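Local coordinates for protein macrolide 2'-phosphotransferase MphH (PDB 5UXD) that probably inactivates macrolide antibiotics as a 2'-phosphotransferase, and is caught here with azithromycin bound, at residues Val64-Asp77 / Gln131-Ile145. Numbering follows the deposited sequence.
Sequences VEGRLLAMLAPHLD and QLHAVDAEAAAATGI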
loop_
_atom_site.group_PDB
_atom_site.type_symbol
_atom_site.label_atom_id
_atom_site.label_comp_id
_atom_site.label_asym_id
_atom_site.label_seq_id
_atom_site.Cartn_x
_atom_site.Cartn_y
_atom_site.Cartn_z
ATOM N N VAL A 64 -12.185 8.493 -2.319
ATOM C CA VAL A 64 -11.600 8.455 -0.977
ATOM C C VAL A 64 -10.115 8.756 -1.051
ATOM O O VAL A 64 -9.582 9.561 -0.275
ATOM C CB VAL A 64 -11.846 7.086 -0.315
ATOM C CG1 VAL A 64 -11.068 6.983 1.006
ATOM C CG2 VAL A 64 -13.321 6.859 -0.069
ATOM N N GLU A 65 -9.425 8.089 -1.983
ATOM C CA GLU A 65 -7.993 8.283 -2.160
ATOM C C GLU A 65 -7.675 9.733 -2.495
ATOM O O GLU A 65 -6.696 10.295 -1.990
ATOM C CB GLU A 65 -7.481 7.346 -3.255
ATOM C CG GLU A 65 -6.018 7.548 -3.620
ATOM C CD GLU A 65 -5.564 6.630 -4.730
ATOM O OE1 GLU A 65 -6.422 6.179 -5.526
ATOM O OE2 GLU A 65 -4.349 6.360 -4.812
ATOM N N GLY A 66 -8.506 10.364 -3.325
ATOM C CA GLY A 66 -8.281 11.761 -3.646
ATOM C C GLY A 66 -8.413 12.659 -2.434
ATOM O O GLY A 66 -7.617 13.580 -2.243
ATOM N N ARG A 67 -9.423 12.408 -1.600
ATOM C CA ARG A 67 -9.579 13.206 -0.392
ATOM C C ARG A 67 -8.413 12.980 0.557
ATOM O O ARG A 67 -7.922 13.922 1.186
ATOM C CB ARG A 67 -10.908 12.879 0.295
ATOM C CG ARG A 67 -12.138 13.431 -0.434
ATOM C CD ARG A 67 -13.421 13.293 0.405
ATOM N NE ARG A 67 -13.857 11.901 0.536
ATOM C CZ ARG A 67 -14.672 11.273 -0.307
ATOM N NH1 ARG A 67 -15.141 11.890 -1.382
ATOM N NH2 ARG A 67 -15.005 10.008 -0.086
ATOM N N LEU A 68 -7.951 11.735 0.663
ATOM C CA LEU A 68 -6.812 11.440 1.523
ATOM C C LEU A 68 -5.557 12.162 1.042
ATOM O O LEU A 68 -4.854 12.802 1.834
ATOM C CB LEU A 68 -6.592 9.936 1.578
ATOM C CG LEU A 68 -5.392 9.557 2.422
ATOM C CD1 LEU A 68 -5.694 9.850 3.874
ATOM C CD2 LEU A 68 -5.119 8.111 2.196
ATOM N N LEU A 69 -5.270 12.083 -0.262
ATOM C CA LEU A 69 -4.076 12.726 -0.804
ATOM C C LEU A 69 -4.104 14.237 -0.590
ATOM O O LEU A 69 -3.071 14.852 -0.294
ATOM C CB LEU A 69 -3.944 12.404 -2.295
ATOM C CG LEU A 69 -3.553 10.969 -2.647
ATOM C CD1 LEU A 69 -3.656 10.737 -4.162
ATOM C CD2 LEU A 69 -2.146 10.698 -2.139
ATOM N N ALA A 70 -5.275 14.854 -0.748
ATOM C CA ALA A 70 -5.370 16.303 -0.587
ATOM C C ALA A 70 -5.049 16.732 0.840
ATOM O O ALA A 70 -4.321 17.711 1.053
ATOM C CB ALA A 70 -6.763 16.782 -0.984
ATOM N N MET A 71 -5.572 16.028 1.830
ATOM C CA MET A 71 -5.316 16.416 3.207
ATOM C C MET A 71 -3.953 16.011 3.730
ATOM O O MET A 71 -3.454 16.608 4.667
ATOM C CB MET A 71 -6.366 15.814 4.148
ATOM C CG MET A 71 -6.243 14.315 4.361
ATOM S SD MET A 71 -5.375 13.788 5.866
ATOM C CE MET A 71 -5.072 15.351 6.653
ATOM N N LEU A 72 -3.335 15.031 3.088
ATOM C CA LEU A 72 -2.102 14.454 3.619
ATOM C C LEU A 72 -0.855 15.191 3.140
ATOM O O LEU A 72 0.089 15.370 3.916
ATOM C CB LEU A 72 -2.027 12.973 3.240
ATOM C CG LEU A 72 -0.813 12.134 3.608
ATOM C CD1 LEU A 72 -0.580 12.151 5.118
ATOM C CD2 LEU A 72 -1.042 10.717 3.093
ATOM N N ALA A 73 -0.855 15.650 1.890
ATOM C CA ALA A 73 0.343 16.246 1.301
ATOM C C ALA A 73 0.989 17.352 2.140
ATOM O O ALA A 73 2.227 17.350 2.253
ATOM C CB ALA A 73 0.005 16.766 -0.105
ATOM N N PRO A 74 0.256 18.299 2.741
ATOM C CA PRO A 74 0.929 19.325 3.560
ATOM C C PRO A 74 1.655 18.778 4.775
ATOM O O PRO A 74 2.522 19.478 5.317
ATOM C CB PRO A 74 -0.220 20.250 3.983
ATOM C CG PRO A 74 -1.288 20.017 2.997
ATOM C CD PRO A 74 -1.186 18.577 2.619
ATOM N N HIS A 75 1.342 17.565 5.225
ATOM C CA HIS A 75 1.864 17.041 6.483
ATOM C C HIS A 75 3.027 16.075 6.314
ATOM O O HIS A 75 3.575 15.606 7.318
ATOM C CB HIS A 75 0.737 16.358 7.266
ATOM C CG HIS A 75 -0.388 17.279 7.608
ATOM N ND1 HIS A 75 -1.661 17.119 7.106
ATOM C CD2 HIS A 75 -0.423 18.394 8.376
ATOM C CE1 HIS A 75 -2.436 18.086 7.562
ATOM N NE2 HIS A 75 -1.711 18.873 8.335
ATOM N N LEU A 76 3.429 15.777 5.083
ATOM C CA LEU A 76 4.549 14.882 4.825
ATOM C C LEU A 76 5.642 15.623 4.068
ATOM O O LEU A 76 5.361 16.362 3.119
ATOM C CB LEU A 76 4.130 13.660 4.002
ATOM C CG LEU A 76 3.116 12.651 4.529
ATOM C CD1 LEU A 76 3.140 11.416 3.630
ATOM C CD2 LEU A 76 3.408 12.270 5.975
ATOM N N ASP A 77 6.891 15.393 4.467
ATOM C CA ASP A 77 8.001 15.984 3.732
ATOM C C ASP A 77 8.217 15.284 2.397
ATOM O O ASP A 77 8.543 15.937 1.399
ATOM C CB ASP A 77 9.267 15.957 4.580
ATOM C CG ASP A 77 9.164 16.858 5.787
ATOM O OD1 ASP A 77 8.182 17.628 5.863
ATOM O OD2 ASP A 77 10.054 16.792 6.658
ATOM N N GLN A 131 6.091 10.625 10.555
ATOM C CA GLN A 131 5.358 11.782 10.045
ATOM C C GLN A 131 3.945 11.395 9.634
ATOM O O GLN A 131 2.985 12.117 9.933
ATOM C CB GLN A 131 6.097 12.410 8.854
ATOM C CG GLN A 131 6.717 13.766 9.154
ATOM C CD GLN A 131 6.850 14.657 7.919
ATOM O OE1 GLN A 131 7.064 14.175 6.808
ATOM N NE2 GLN A 131 6.727 15.966 8.120
ATOM N N LEU A 132 3.800 10.260 8.949
ATOM C CA LEU A 132 2.469 9.788 8.578
ATOM C C LEU A 132 1.625 9.512 9.817
ATOM O O LEU A 132 0.450 9.891 9.883
ATOM C CB LEU A 132 2.585 8.532 7.714
ATOM C CG LEU A 132 1.243 7.905 7.329
ATOM C CD1 LEU A 132 0.450 8.816 6.408
ATOM C CD2 LEU A 132 1.400 6.520 6.726
ATOM N N HIS A 133 2.215 8.850 10.816
ATOM C CA HIS A 133 1.465 8.458 11.999
ATOM C C HIS A 133 1.149 9.635 12.909
ATOM O O HIS A 133 0.311 9.492 13.808
ATOM C CB HIS A 133 2.241 7.383 12.756
ATOM C CG HIS A 133 2.271 6.065 12.043
ATOM N ND1 HIS A 133 2.738 4.908 12.627
ATOM C CD2 HIS A 133 1.870 5.722 10.793
ATOM C CE1 HIS A 133 2.625 3.910 11.769
ATOM N NE2 HIS A 133 2.102 4.379 10.647
ATOM N N ALA A 134 1.798 10.784 12.700
ATOM C CA ALA A 134 1.490 11.998 13.449
ATOM C C ALA A 134 0.276 12.738 12.903
ATOM O O ALA A 134 -0.201 13.681 13.553
ATOM C CB ALA A 134 2.705 12.929 13.448
ATOM N N VAL A 135 -0.235 12.330 11.740
ATOM C CA VAL A 135 -1.310 13.064 11.073
ATOM C C VAL A 135 -2.586 12.971 11.899
ATOM O O VAL A 135 -2.906 11.914 12.452
ATOM C CB VAL A 135 -1.521 12.517 9.649
ATOM C CG1 VAL A 135 -2.835 13.034 9.057
ATOM C CG2 VAL A 135 -0.353 12.878 8.750
ATOM N N ASP A 136 -3.319 14.089 11.980
ATOM C CA ASP A 136 -4.529 14.182 12.787
ATOM C C ASP A 136 -5.534 13.106 12.380
ATOM O O ASP A 136 -5.993 13.066 11.234
ATOM C CB ASP A 136 -5.125 15.586 12.627
ATOM C CG ASP A 136 -6.422 15.772 13.390
ATOM O OD1 ASP A 136 -6.458 15.540 14.617
ATOM O OD2 ASP A 136 -7.410 16.180 12.757
ATOM N N ALA A 137 -5.879 12.233 13.327
ATOM C CA ALA A 137 -6.677 11.056 12.988
ATOM C C ALA A 137 -8.130 11.414 12.697
ATOM O O ALA A 137 -8.793 10.713 11.927
ATOM C CB ALA A 137 -6.591 10.020 14.109
ATOM N N GLU A 138 -8.638 12.501 13.276
ATOM C CA GLU A 138 -10.011 12.901 12.978
ATOM C C GLU A 138 -10.127 13.466 11.569
ATOM O O GLU A 138 -11.107 13.198 10.866
ATOM C CB GLU A 138 -10.507 13.903 14.017
ATOM C CG GLU A 138 -10.568 13.326 15.424
ATOM C CD GLU A 138 -11.407 12.054 15.530
ATOM O OE1 GLU A 138 -11.171 11.274 16.481
ATOM O OE2 GLU A 138 -12.310 11.835 14.689
ATOM N N ALA A 139 -9.129 14.243 11.133
ATOM C CA ALA A 139 -9.110 14.691 9.751
ATOM C C ALA A 139 -8.879 13.527 8.802
ATOM O O ALA A 139 -9.422 13.523 7.694
ATOM C CB ALA A 139 -8.037 15.764 9.553
ATOM N N ALA A 140 -8.101 12.526 9.218
ATOM C CA ALA A 140 -7.962 11.324 8.400
ATOM C C ALA A 140 -9.314 10.649 8.203
ATOM O O ALA A 140 -9.677 10.279 7.081
ATOM C CB ALA A 140 -6.963 10.361 9.040
ATOM N N ALA A 141 -10.094 10.521 9.289
ATOM C CA ALA A 141 -11.374 9.819 9.215
ATOM C C ALA A 141 -12.361 10.515 8.285
ATOM O O ALA A 141 -13.192 9.849 7.652
ATOM C CB ALA A 141 -11.990 9.691 10.613
ATOM N N ALA A 142 -12.307 11.848 8.199
ATOM C CA ALA A 142 -13.265 12.573 7.365
ATOM C C ALA A 142 -13.131 12.234 5.883
ATOM O O ALA A 142 -14.067 12.492 5.120
ATOM C CB ALA A 142 -13.120 14.086 7.567
ATOM N N THR A 143 -12.007 11.644 5.463
ATOM C CA THR A 143 -11.831 11.291 4.057
ATOM C C THR A 143 -12.685 10.098 3.637
ATOM O O THR A 143 -12.922 9.910 2.435
ATOM C CB THR A 143 -10.367 10.975 3.769
ATOM O OG1 THR A 143 -10.034 9.716 4.361
ATOM C CG2 THR A 143 -9.455 12.057 4.331
ATOM N N GLY A 144 -13.138 9.284 4.590
ATOM C CA GLY A 144 -13.921 8.097 4.295
ATOM C C GLY A 144 -13.187 6.785 4.482
ATOM O O GLY A 144 -13.802 5.721 4.323
ATOM N N ILE A 145 -11.898 6.819 4.825
ATOM C CA ILE A 145 -11.171 5.582 5.071
ATOM C C ILE A 145 -11.725 4.882 6.310
ATOM O O ILE A 145 -12.369 5.489 7.180
ATOM C CB ILE A 145 -9.666 5.857 5.216
ATOM C CG1 ILE A 145 -9.407 6.768 6.418
ATOM C CG2 ILE A 145 -9.108 6.470 3.942
ATOM C CD1 ILE A 145 -7.912 6.977 6.721
HETATM O O HOH W 1 3.104 14.766 10.028
#
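Val135 fits its two methyls against Met71 and Leu72, where helix 59-72 of the N-terminal lobe packs on the C-terminal lobe of this kinase-like phosphotransferase fold. CG2 of Val135 sits 3.7 Å from Leu72 CD1, which also meets Leu132 CD1, while CG1 faces the thioether of Met71 tip to tip. The Met71 side chain leaves between its backbone N and carbonyl carbon (chi1 72°), then bends to bring CE within 4.2 Å of Ala139 CB. Leu194 of strand 193-195 also packs on Leu132, Val135 and Ile145.

Thr143 rests its methyl CG2 against Leu68 CA and Met71 CG, and its OG1 donates a hydrogen bond to Ala140 O. Beyond it, Val64 CG1 touches Ile145 CG2 at 3.6 Å.

Polar contacts close both ends. Arg67 grips Thr143 O side-on through NE and NH2; the oxygen lies in the guanidinium plane, but both nitrogens approach from one face of the carbonyl. At the other end a water bridges His75 O and Gln131 O. Gln131, its chain extended beyond CG, brings its amide to Asp77: NE2 gives a weak bond to OD1, and OE1 receives Asp77 N at 2.6 Å on an in-plane lone pair.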